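Local coordinates for tRNA (guanine-N(1)-)-methyltransferase (Aquifex aeolicus, PDB 1OY5), which probably methylates guanosine-37 of tRNAs at N1 of the base, using S-adenosyl-L-methionine as the methyl donor, at residues Pro84-Thr89 and Lys126-Glu131; Ile41-Phe46 and Glu68-Ala73; Asn102-Lys107 and Asp151-Val156; Phe9-Phe14 and Met111-Arg116. All blocks are in the same frame, centred on the assembly; numbering follows the deposited sequence.

Interaction 1: Pro84-Thr89 and Lys126-Glu131; sequences PFVLIT and KIVDME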
# COMPACT_ATOMS: atom_id res chain seq x y z
N PRO A 84 -23.02 4.06 -4.40
CA PRO A 84 -21.69 4.41 -3.95
C PRO A 84 -20.86 5.22 -4.92
O PRO A 84 -20.96 5.07 -6.14
CB PRO A 84 -21.05 3.04 -3.81
CG PRO A 84 -21.59 2.34 -4.92
CD PRO A 84 -23.01 2.76 -5.10
N PHE A 85 -19.99 6.05 -4.35
CA PHE A 85 -18.99 6.73 -5.13
C PHE A 85 -18.01 5.61 -5.50
O PHE A 85 -17.49 4.97 -4.60
CB PHE A 85 -18.32 7.79 -4.27
CG PHE A 85 -17.23 8.50 -4.94
CD1 PHE A 85 -15.93 8.09 -4.76
CD2 PHE A 85 -17.49 9.57 -5.78
CE1 PHE A 85 -14.90 8.76 -5.38
CE2 PHE A 85 -16.47 10.27 -6.40
CZ PHE A 85 -15.18 9.88 -6.20
N VAL A 86 -17.80 5.35 -6.77
CA VAL A 86 -17.01 4.18 -7.13
C VAL A 86 -15.56 4.46 -7.44
O VAL A 86 -15.23 5.23 -8.35
CB VAL A 86 -17.66 3.39 -8.31
CG1 VAL A 86 -16.83 2.13 -8.65
CG2 VAL A 86 -19.09 3.01 -7.96
N LEU A 87 -14.70 3.76 -6.70
CA LEU A 87 -13.26 3.90 -6.84
C LEU A 87 -12.66 2.55 -7.24
O LEU A 87 -13.10 1.49 -6.77
CB LEU A 87 -12.73 4.37 -5.51
CG LEU A 87 -11.27 4.59 -5.22
CD1 LEU A 87 -10.67 5.59 -6.19
CD2 LEU A 87 -11.19 5.10 -3.80
N ILE A 88 -11.70 2.58 -8.17
CA ILE A 88 -11.04 1.40 -8.68
C ILE A 88 -9.56 1.57 -8.51
O ILE A 88 -9.02 2.62 -8.82
CB ILE A 88 -11.40 1.16 -10.19
CG1 ILE A 88 -10.85 -0.16 -10.71
CG2 ILE A 88 -10.88 2.27 -11.07
CD1 ILE A 88 -11.67 -0.75 -11.89
N THR A 89 -8.93 0.55 -7.94
CA THR A 89 -7.49 0.46 -7.80
C THR A 89 -7.09 -0.69 -8.68
O THR A 89 -7.48 -1.85 -8.43
CB THR A 89 -7.10 0.06 -6.39
OG1 THR A 89 -7.69 -1.21 -6.10
CG2 THR A 89 -7.68 0.99 -5.33
N LYS A 126 -17.82 2.38 -16.80
CA LYS A 126 -19.00 3.22 -16.88
C LYS A 126 -19.59 3.55 -15.52
O LYS A 126 -20.34 4.50 -15.40
CB LYS A 126 -20.07 2.57 -17.75
CG LYS A 126 -19.60 2.25 -19.16
CD LYS A 126 -19.31 3.50 -19.98
CE LYS A 126 -17.85 3.95 -19.88
NZ LYS A 126 -16.87 3.06 -20.60
N ILE A 127 -19.30 2.76 -14.51
CA ILE A 127 -19.84 3.04 -13.19
C ILE A 127 -18.73 3.38 -12.24
O ILE A 127 -18.96 3.40 -11.04
CB ILE A 127 -20.59 1.83 -12.61
CG1 ILE A 127 -19.61 0.66 -12.37
CG2 ILE A 127 -21.75 1.47 -13.51
CD1 ILE A 127 -20.19 -0.58 -11.79
N VAL A 128 -17.52 3.63 -12.76
CA VAL A 128 -16.37 3.97 -11.93
C VAL A 128 -16.30 5.47 -11.96
O VAL A 128 -16.38 6.06 -13.02
CB VAL A 128 -15.05 3.52 -12.55
CG1 VAL A 128 -13.90 4.19 -11.85
CG2 VAL A 128 -14.90 2.01 -12.50
N ASP A 129 -16.16 6.08 -10.80
CA ASP A 129 -16.09 7.53 -10.68
C ASP A 129 -14.67 8.04 -10.70
O ASP A 129 -14.38 9.11 -11.20
CB ASP A 129 -16.68 7.89 -9.32
CG ASP A 129 -18.16 7.75 -9.28
OD1 ASP A 129 -18.82 8.47 -10.04
OD2 ASP A 129 -18.76 6.92 -8.53
N MET A 130 -13.78 7.28 -10.07
CA MET A 130 -12.40 7.70 -9.91
C MET A 130 -11.45 6.51 -10.06
O MET A 130 -11.76 5.38 -9.67
CB MET A 130 -12.23 8.32 -8.53
CG MET A 130 -10.91 8.98 -8.33
SD MET A 130 -10.71 9.55 -6.62
CE MET A 130 -11.65 11.02 -6.64
N GLU A 131 -10.29 6.78 -10.63
CA GLU A 131 -9.32 5.73 -10.82
C GLU A 131 -8.00 6.12 -10.20
O GLU A 131 -7.48 7.15 -10.50
CB GLU A 131 -9.13 5.47 -12.30
CG GLU A 131 -8.34 4.21 -12.53
CD GLU A 131 -8.49 3.68 -13.93
OE1 GLU A 131 -8.24 2.45 -14.11
OE2 GLU A 131 -8.85 4.49 -14.83
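An outer edge of the parallel sheet of this SPOUT-family methyltransferase is made here, where the short strand 130-131 pairs with 85-89. Leu87 lies beside Met130 and Ile88 beside Glu131 in parallel register. Val86 and Ile88 turn their backbone polar groups to this side, while Phe85 and Leu87 bond to strand 109-114 on the other. Val86 O is gripped twice: Asp129 N approaches on a lone pair, in the carbonyl plane, at 2.8 Å, and Met130 N comes nearly along the C=O axis at 3.0 Å. Met130 O accepts from Ile88 N at 3.2 Å. Val86 N is met by a side chain instead of a carbonyl, giving its hydrogen almost straight (177°) to the anti lone pair of Asp129 OD2. Asp129 CG sits beside its own backbone N, chi1 -73°, which brings OD2 in line with the Val86 N-H and lays CB over one face of the Phe85 ring, 4.0 Å from its centroid. The ring and carboxylate planes are nearly parallel, 9° apart. Met130, bent at chi3, brings CE to the ring edge, 3.7 Å from Phe85 CZ, and its stem runs alongside Leu87 CD1. On the sheet face opposite Leu87 and Met130, Ile88 CG2 rests against Glu131 CG at 3.5 Å. An alanine at Phe85 would remove the ring beneath Asp129 CB and beside Met130 CE, and would probably loosen the start of this edge. A carboxylate thus stands in for a strand carbonyl, and the amide hydrogen it receives probably favours its ionised form.

Interaction 2: Ile41-Phe46 and Glu68-Ala73; sequences IDLREF and EPIYEA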
# COMPACT_ATOMS: atom_id res chain seq x y z
N ILE A 41 -16.78 -7.50 -0.06
CA ILE A 41 -17.79 -8.12 -0.92
C ILE A 41 -17.03 -9.10 -1.79
O ILE A 41 -16.18 -8.75 -2.58
CB ILE A 41 -18.54 -7.07 -1.79
CG1 ILE A 41 -19.02 -5.87 -0.96
CG2 ILE A 41 -19.71 -7.70 -2.46
CD1 ILE A 41 -20.22 -6.14 -0.08
N ASP A 42 -17.33 -10.36 -1.58
CA ASP A 42 -16.75 -11.45 -2.30
C ASP A 42 -17.26 -11.55 -3.74
O ASP A 42 -18.44 -11.90 -3.97
CB ASP A 42 -17.11 -12.70 -1.60
CG ASP A 42 -16.20 -13.80 -1.91
OD1 ASP A 42 -16.17 -14.69 -1.02
OD2 ASP A 42 -15.51 -13.86 -2.96
N LEU A 43 -16.36 -11.26 -4.69
CA LEU A 43 -16.72 -11.28 -6.13
C LEU A 43 -17.31 -12.61 -6.58
O LEU A 43 -18.23 -12.65 -7.40
CB LEU A 43 -15.55 -10.98 -7.04
CG LEU A 43 -15.54 -9.57 -7.57
CD1 LEU A 43 -14.28 -9.39 -8.40
CD2 LEU A 43 -16.80 -9.29 -8.42
N ARG A 44 -16.75 -13.66 -6.04
CA ARG A 44 -17.20 -14.97 -6.34
C ARG A 44 -18.67 -15.22 -6.02
O ARG A 44 -19.33 -15.91 -6.79
CB ARG A 44 -16.28 -15.98 -5.67
CG ARG A 44 -14.83 -15.86 -6.18
CD ARG A 44 -13.76 -16.43 -5.26
NE ARG A 44 -13.84 -15.86 -3.90
CZ ARG A 44 -13.41 -16.52 -2.83
NH1 ARG A 44 -12.84 -17.73 -2.96
NH2 ARG A 44 -13.54 -15.99 -1.63
N GLU A 45 -19.21 -14.62 -4.95
CA GLU A 45 -20.60 -14.86 -4.56
C GLU A 45 -21.50 -14.14 -5.48
O GLU A 45 -22.70 -14.33 -5.42
CB GLU A 45 -20.95 -14.41 -3.15
CG GLU A 45 -19.95 -14.73 -2.09
CD GLU A 45 -20.15 -16.06 -1.45
OE1 GLU A 45 -20.00 -17.13 -2.10
OE2 GLU A 45 -20.42 -16.05 -0.23
N PHE A 46 -20.94 -13.30 -6.33
CA PHE A 46 -21.76 -12.56 -7.28
C PHE A 46 -21.52 -12.94 -8.69
O PHE A 46 -22.00 -12.26 -9.55
CB PHE A 46 -21.53 -11.06 -7.15
CG PHE A 46 -22.14 -10.47 -5.94
CD1 PHE A 46 -23.43 -9.98 -5.98
CD2 PHE A 46 -21.44 -10.43 -4.75
CE1 PHE A 46 -24.03 -9.45 -4.86
CE2 PHE A 46 -22.03 -9.89 -3.59
CZ PHE A 46 -23.36 -9.40 -3.67
N GLU A 68 -19.70 -9.01 -15.45
CA GLU A 68 -20.95 -9.39 -14.79
C GLU A 68 -20.91 -9.29 -13.28
O GLU A 68 -21.74 -8.66 -12.69
CB GLU A 68 -21.38 -10.80 -15.19
CG GLU A 68 -21.56 -10.96 -16.68
CD GLU A 68 -20.34 -11.53 -17.37
OE1 GLU A 68 -20.46 -12.59 -17.99
OE2 GLU A 68 -19.28 -10.91 -17.26
N PRO A 69 -19.95 -9.97 -12.67
CA PRO A 69 -19.90 -10.08 -11.21
C PRO A 69 -19.71 -8.74 -10.53
O PRO A 69 -20.32 -8.47 -9.49
CB PRO A 69 -18.72 -11.03 -10.97
CG PRO A 69 -18.51 -11.70 -12.24
CD PRO A 69 -18.87 -10.74 -13.32
N ILE A 70 -18.87 -7.90 -11.11
CA ILE A 70 -18.70 -6.55 -10.59
C ILE A 70 -19.98 -5.72 -10.75
O ILE A 70 -20.34 -4.96 -9.87
CB ILE A 70 -17.51 -5.87 -11.26
CG1 ILE A 70 -16.21 -6.54 -10.82
CG2 ILE A 70 -17.49 -4.36 -10.95
CD1 ILE A 70 -15.04 -6.04 -11.58
N TYR A 71 -20.68 -5.86 -11.87
CA TYR A 71 -21.93 -5.10 -12.07
C TYR A 71 -23.02 -5.59 -11.11
O TYR A 71 -23.76 -4.81 -10.52
CB TYR A 71 -22.40 -5.20 -13.53
CG TYR A 71 -21.98 -4.01 -14.35
CD1 TYR A 71 -22.67 -2.80 -14.26
CD2 TYR A 71 -20.91 -4.09 -15.22
CE1 TYR A 71 -22.29 -1.71 -15.01
CE2 TYR A 71 -20.53 -3.00 -15.98
CZ TYR A 71 -21.23 -1.81 -15.87
OH TYR A 71 -20.85 -0.74 -16.62
N GLU A 72 -23.09 -6.90 -10.97
CA GLU A 72 -23.98 -7.53 -10.00
C GLU A 72 -23.66 -7.02 -8.57
O GLU A 72 -24.53 -6.63 -7.81
CB GLU A 72 -23.77 -9.04 -10.08
CG GLU A 72 -25.01 -9.89 -10.18
CD GLU A 72 -25.91 -9.48 -11.30
OE1 GLU A 72 -25.67 -9.90 -12.44
OE2 GLU A 72 -26.88 -8.72 -11.02
N ALA A 73 -22.39 -7.02 -8.19
CA ALA A 73 -22.02 -6.56 -6.87
C ALA A 73 -22.42 -5.08 -6.65
O ALA A 73 -22.91 -4.70 -5.58
CB ALA A 73 -20.55 -6.74 -6.66
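The Phe46 ring carries this contact with one face, over which Ala73 CA sits 4.0 Å from the ring centroid, offset toward the rim. Asp42 O lies at the edge of the ring, in its plane, and Tyr76 meets Phe46 edge-to-face. Phe46 CG stands anti to its own carbonyl carbon (chi1 -74°), so the ring is carried onto the helix, with CG 4.1 Å from Ala73 CB. The backbone carbonyl of Phe46 also faces the helix: its O receives a CA-H...O contact from Pro69 CA at 3.5 Å. An alanine at Phe46 would take away the ring that Ala73 packs against, and would probably leave this turn less firmly seated. The segment 41-46 is the end of edge strand 36-42 running into a 3-10 turn, held by bonds from Glu45 N to Asp42 O and from Phe46 N to Leu43 O; helix 67-81 covers the sheet face that carries Ile41 and Leu11. Leu43 crosses Pro69 obliquely and touches with a single methyl, CD2, 3.6 Å from Pro69 CB and 3.7 Å from Ile70 CG1. Ile41 CG2 adds a looser touch on Ala73 CB. On the side turned from the helix, Asp42 OD2 lies close to the guanidinium plane of Arg44 and takes NE on its syn lone pair, a 2.8 Å salt bridge. Glu72 also packs on Tyr188 of the second subunit.

Interaction 3: Asn102-Lys107 and Asp151-Val156; sequences NELSKK and DAVSRV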
# COMPACT_ATOMS: atom_id res chain seq x y z
N ASN A 102 -8.83 13.30 2.11
CA ASN A 102 -9.78 14.23 2.73
C ASN A 102 -11.13 14.31 2.01
O ASN A 102 -12.17 14.25 2.65
CB ASN A 102 -9.16 15.60 2.85
CG ASN A 102 -7.99 15.62 3.81
OD1 ASN A 102 -8.15 15.75 5.03
ND2 ASN A 102 -6.79 15.47 3.25
N GLU A 103 -11.08 14.45 0.69
CA GLU A 103 -12.28 14.49 -0.15
C GLU A 103 -13.13 13.24 0.11
O GLU A 103 -14.35 13.32 0.22
CB GLU A 103 -11.89 14.52 -1.65
CG GLU A 103 -11.04 15.71 -2.12
CD GLU A 103 -10.48 15.53 -3.54
OE1 GLU A 103 -11.19 14.94 -4.40
OE2 GLU A 103 -9.33 15.96 -3.82
N LEU A 104 -12.45 12.09 0.19
CA LEU A 104 -13.08 10.80 0.38
C LEU A 104 -13.71 10.67 1.76
O LEU A 104 -14.70 9.96 1.93
CB LEU A 104 -12.06 9.66 0.16
CG LEU A 104 -11.53 9.39 -1.25
CD1 LEU A 104 -10.41 8.36 -1.25
CD2 LEU A 104 -12.59 8.91 -2.17
N SER A 105 -13.09 11.31 2.74
CA SER A 105 -13.56 11.29 4.12
C SER A 105 -14.88 12.03 4.22
O SER A 105 -15.63 11.80 5.17
CB SER A 105 -12.56 11.97 5.06
OG SER A 105 -12.39 13.34 4.75
N LYS A 106 -15.15 12.92 3.29
CA LYS A 106 -16.41 13.68 3.32
C LYS A 106 -17.54 12.89 2.65
O LYS A 106 -18.66 13.33 2.60
CB LYS A 106 -16.23 15.06 2.68
CG LYS A 106 -15.43 16.03 3.56
CD LYS A 106 -15.11 17.32 2.83
CE LYS A 106 -16.38 18.06 2.31
NZ LYS A 106 -17.09 18.99 3.31
N LYS A 107 -17.24 11.71 2.15
CA LYS A 107 -18.28 10.89 1.54
C LYS A 107 -19.02 10.00 2.53
O LYS A 107 -18.71 9.96 3.71
CB LYS A 107 -17.69 10.09 0.40
CG LYS A 107 -17.19 11.02 -0.62
CD LYS A 107 -16.97 10.35 -1.91
CE LYS A 107 -16.89 11.40 -3.02
NZ LYS A 107 -15.55 11.93 -2.98
N ASP A 151 -7.50 2.93 5.43
CA ASP A 151 -6.66 3.36 6.54
C ASP A 151 -6.53 4.87 6.57
O ASP A 151 -6.75 5.49 7.59
CB ASP A 151 -5.27 2.72 6.41
CG ASP A 151 -4.42 2.91 7.65
OD1 ASP A 151 -3.75 3.94 7.77
OD2 ASP A 151 -4.30 2.04 8.53
N ALA A 152 -6.15 5.47 5.45
CA ALA A 152 -5.90 6.90 5.37
C ALA A 152 -7.14 7.72 5.72
O ALA A 152 -7.06 8.69 6.48
CB ALA A 152 -5.39 7.29 3.97
N VAL A 153 -8.25 7.34 5.12
CA VAL A 153 -9.52 7.98 5.32
C VAL A 153 -10.01 7.88 6.77
O VAL A 153 -10.42 8.88 7.38
CB VAL A 153 -10.56 7.40 4.37
CG1 VAL A 153 -11.92 7.84 4.77
CG2 VAL A 153 -10.26 7.84 2.93
N SER A 154 -9.91 6.68 7.33
CA SER A 154 -10.38 6.41 8.68
C SER A 154 -9.66 7.22 9.69
O SER A 154 -10.28 7.68 10.64
CB SER A 154 -10.20 4.94 9.03
OG SER A 154 -11.13 4.11 8.36
N ARG A 155 -8.36 7.42 9.51
CA ARG A 155 -7.59 8.18 10.51
C ARG A 155 -7.86 9.70 10.51
O ARG A 155 -7.64 10.35 11.53
CB ARG A 155 -6.09 7.88 10.46
CG ARG A 155 -5.39 8.34 9.20
CD ARG A 155 -3.90 8.24 9.29
NE ARG A 155 -3.36 9.08 10.36
CZ ARG A 155 -3.21 10.39 10.27
NH1 ARG A 155 -3.55 11.04 9.17
NH2 ARG A 155 -2.69 11.07 11.29
N VAL A 156 -8.36 10.26 9.41
CA VAL A 156 -8.68 11.69 9.38
C VAL A 156 -10.14 11.92 9.67
O VAL A 156 -10.63 13.03 9.52
CB VAL A 156 -8.36 12.37 8.03
CG1 VAL A 156 -6.89 12.28 7.71
CG2 VAL A 156 -9.20 11.81 6.93
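Two valines of 151-156, about one helical turn apart, point at 102-107 and pack their methyls on Leu104 and Ser105. Val153 is set with CG1 anti to its backbone N and CG2 anti to its carbonyl carbon (chi1 168°), so its two branches spread over neighbouring residues. CG2 meets the Leu104 CB methylene at 3.8 Å, whereas CG1 lies over Ser105, 3.9 Å from its CA. Val156, three residues on, comes in with the other kind of branch: its CG2, between backbone N and carbonyl carbon, touches Ser105 CB at 3.8 Å. Ser105 therefore sits in the notch between the two valines, CB facing both, and the CA atoms of Ser105 and Val153 are 5.4 Å apart. Its hydroxyl does not look across the gap for a partner. With chi1 63° the OG folds back between its own N and carbonyl carbon and donates to Asn102 O, one turn earlier, on a lone pair in the carbonyl plane. What Ser105 offers to Val156 is thus mostly carbon, with a polar oxygen already spoken for. No hydrogen bond joins the segments: this is apolar packing, away from the probable cofactor-binding residues of its own chain. Beside it, Ala152, Val153 and Val156 also lie on Val101 of helix 98-105, and Val153 continues onto Leu6 and Phe8 of strand 6-12. Helix 143-155 turns another side to the second subunit, where Asp151 OD1 accepts from the backbone N of Ser140 of that subunit and Ala152 packs on its Phe137, a probable cofactor-binding residue.

Interaction 4: Phe9-Phe14 and Met111-Arg116; sequences FVLTIF and MIICGR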
# COMPACT_ATOMS: atom_id res chain seq x y z
N PHE A 9 -17.25 -0.42 0.72
CA PHE A 9 -17.65 -1.67 0.09
C PHE A 9 -16.47 -2.10 -0.75
O PHE A 9 -16.10 -1.41 -1.68
CB PHE A 9 -18.90 -1.46 -0.73
CG PHE A 9 -20.04 -0.94 0.06
CD1 PHE A 9 -20.80 -1.79 0.83
CD2 PHE A 9 -20.31 0.41 0.12
CE1 PHE A 9 -21.83 -1.32 1.58
CE2 PHE A 9 -21.33 0.89 0.90
CZ PHE A 9 -22.07 0.03 1.63
N VAL A 10 -15.85 -3.22 -0.43
CA VAL A 10 -14.61 -3.58 -1.12
C VAL A 10 -14.80 -4.84 -1.97
O VAL A 10 -14.85 -5.97 -1.42
CB VAL A 10 -13.46 -3.81 -0.12
CG1 VAL A 10 -12.19 -3.88 -0.81
CG2 VAL A 10 -13.40 -2.72 0.87
N LEU A 11 -14.87 -4.65 -3.29
CA LEU A 11 -15.05 -5.76 -4.23
C LEU A 11 -13.72 -6.43 -4.43
O LEU A 11 -12.81 -5.85 -4.92
CB LEU A 11 -15.54 -5.28 -5.59
CG LEU A 11 -17.03 -5.08 -5.85
CD1 LEU A 11 -17.63 -4.19 -4.78
CD2 LEU A 11 -17.21 -4.46 -7.23
N THR A 12 -13.66 -7.71 -4.11
CA THR A 12 -12.42 -8.46 -4.17
C THR A 12 -12.68 -9.94 -4.17
O THR A 12 -13.71 -10.39 -3.68
CB THR A 12 -11.58 -8.13 -2.94
OG1 THR A 12 -10.54 -9.08 -2.80
CG2 THR A 12 -12.34 -8.38 -1.69
N ILE A 13 -11.74 -10.69 -4.70
CA ILE A 13 -11.80 -12.14 -4.69
C ILE A 13 -11.10 -12.64 -3.44
O ILE A 13 -11.10 -13.83 -3.19
CB ILE A 13 -11.18 -12.76 -5.98
CG1 ILE A 13 -9.70 -12.46 -6.12
CG2 ILE A 13 -11.88 -12.22 -7.20
CD1 ILE A 13 -9.07 -13.17 -7.30
N PHE A 14 -10.53 -11.73 -2.64
CA PHE A 14 -9.87 -12.06 -1.37
C PHE A 14 -10.50 -11.24 -0.21
O PHE A 14 -9.87 -10.39 0.44
CB PHE A 14 -8.36 -11.87 -1.43
CG PHE A 14 -7.66 -12.70 -2.51
CD1 PHE A 14 -7.78 -14.08 -2.55
CD2 PHE A 14 -6.84 -12.09 -3.47
CE1 PHE A 14 -7.17 -14.78 -3.53
CE2 PHE A 14 -6.21 -12.81 -4.45
CZ PHE A 14 -6.38 -14.13 -4.49
N MET A 111 -17.30 2.49 -2.76
CA MET A 111 -17.12 1.14 -3.22
C MET A 111 -15.78 1.16 -3.91
O MET A 111 -15.54 2.05 -4.74
CB MET A 111 -18.22 0.75 -4.18
CG MET A 111 -17.89 -0.46 -5.06
SD MET A 111 -19.21 -0.99 -6.13
CE MET A 111 -20.09 -1.80 -5.11
N ILE A 112 -14.92 0.22 -3.58
CA ILE A 112 -13.60 0.12 -4.17
C ILE A 112 -13.50 -1.21 -4.87
O ILE A 112 -13.63 -2.25 -4.26
CB ILE A 112 -12.53 0.18 -3.10
CG1 ILE A 112 -12.62 1.48 -2.32
CG2 ILE A 112 -11.17 0.06 -3.72
CD1 ILE A 112 -11.72 1.47 -1.09
N ILE A 113 -13.29 -1.16 -6.18
CA ILE A 113 -13.20 -2.36 -6.99
C ILE A 113 -11.72 -2.72 -7.03
O ILE A 113 -10.95 -1.95 -7.58
CB ILE A 113 -13.70 -2.08 -8.42
CG1 ILE A 113 -15.16 -1.63 -8.39
CG2 ILE A 113 -13.61 -3.33 -9.27
CD1 ILE A 113 -15.71 -1.24 -9.70
N CYS A 114 -11.34 -3.89 -6.47
CA CYS A 114 -9.96 -4.28 -6.41
C CYS A 114 -9.55 -4.98 -7.70
O CYS A 114 -10.05 -6.01 -8.01
CB CYS A 114 -9.68 -5.16 -5.19
SG CYS A 114 -9.94 -4.36 -3.60
N GLY A 115 -8.64 -4.40 -8.46
CA GLY A 115 -8.18 -5.03 -9.68
C GLY A 115 -7.37 -6.31 -9.45
O GLY A 115 -6.96 -6.65 -8.31
N ARG A 116 -7.19 -7.06 -10.55
CA ARG A 116 -6.41 -8.29 -10.56
C ARG A 116 -6.02 -8.66 -11.97
O ARG A 116 -6.61 -8.18 -12.94
CB ARG A 116 -7.20 -9.46 -10.01
CG ARG A 116 -7.87 -9.26 -8.69
CD ARG A 116 -6.95 -9.36 -7.48
NE ARG A 116 -6.02 -10.48 -7.51
CZ ARG A 116 -5.00 -10.58 -6.67
NH1 ARG A 116 -4.82 -9.67 -5.72
NH2 ARG A 116 -4.17 -11.60 -6.75
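Leu11 is the main bump, a forked tip set down between Met111 and Ile113 on the neighbouring strand. Its CG is anti to the carbonyl carbon (chi1 -86°), which sets the fork over that strand; CD1 drops onto the bent end of Met111, 3.4 Å from CE, and CD2 lies alongside Ile113 CG1 at 3.7 Å. Phe9 CB fills the place beside Met111 CB, while its ring leads off toward Tyr39 and Tyr81. Together these residues make the sheet face covered by helix 67-81. On the other face Val10 CG1 nestles against Cys114 SG at 3.6 Å, beneath helix 143-155. The strands are parallel neighbours at the middle of the five-stranded sheet of the SPOUT fold, their axes 15° apart and joined by three backbone bonds: Ile112 N to Phe9 O at 2.8 Å, Leu11 N to Ile112 O at 2.9 Å and Cys114 N to Leu11 O at 2.9 Å. Just beyond comes Gly115, a probable S-adenosyl-L-methionine-binding residue. There the edge of the Phe14 ring stands on the face of the Arg116 guanidinium, planes 88° apart, CE2 over its centre and 3.3 Å from NH2, and Ile13 CG1 lies over a face of that ring. Phe14 N bonds to Thr12 OG1, an ST turn at the end of the strand. Glu143 takes a salt bridge from Arg116 NH1 and pairs with Thr12 OG1; Gly25 of the second subunit packs on Phe14.

Overall arrangement
Interactions 1, 2 and 4 all involve one parallel sheet, ordered 36-42, 6-12, 109-114, 85-89, 130-131. Interaction 4 lies in the middle, its centre about 9 Å from that of interaction 2 and about 11 Å from that of interaction 1; probable hydrogen bonds join them, Ile41 N to Val10 O (2.8 Å) and Leu87 O to Ile113 N (2.7 Å). Helix 67-81 also bridges interactions 1 and 2 through Tyr71 on Ile127. Interaction 3 lies on the other sheet face and reaches interaction 1 through Leu104 on Phe85. The probable cofactor site gathers at Gly115 in interaction 4, about 6 Å from the side chain of Ile88 in interaction 1, and at 134-139, after strand 130-131.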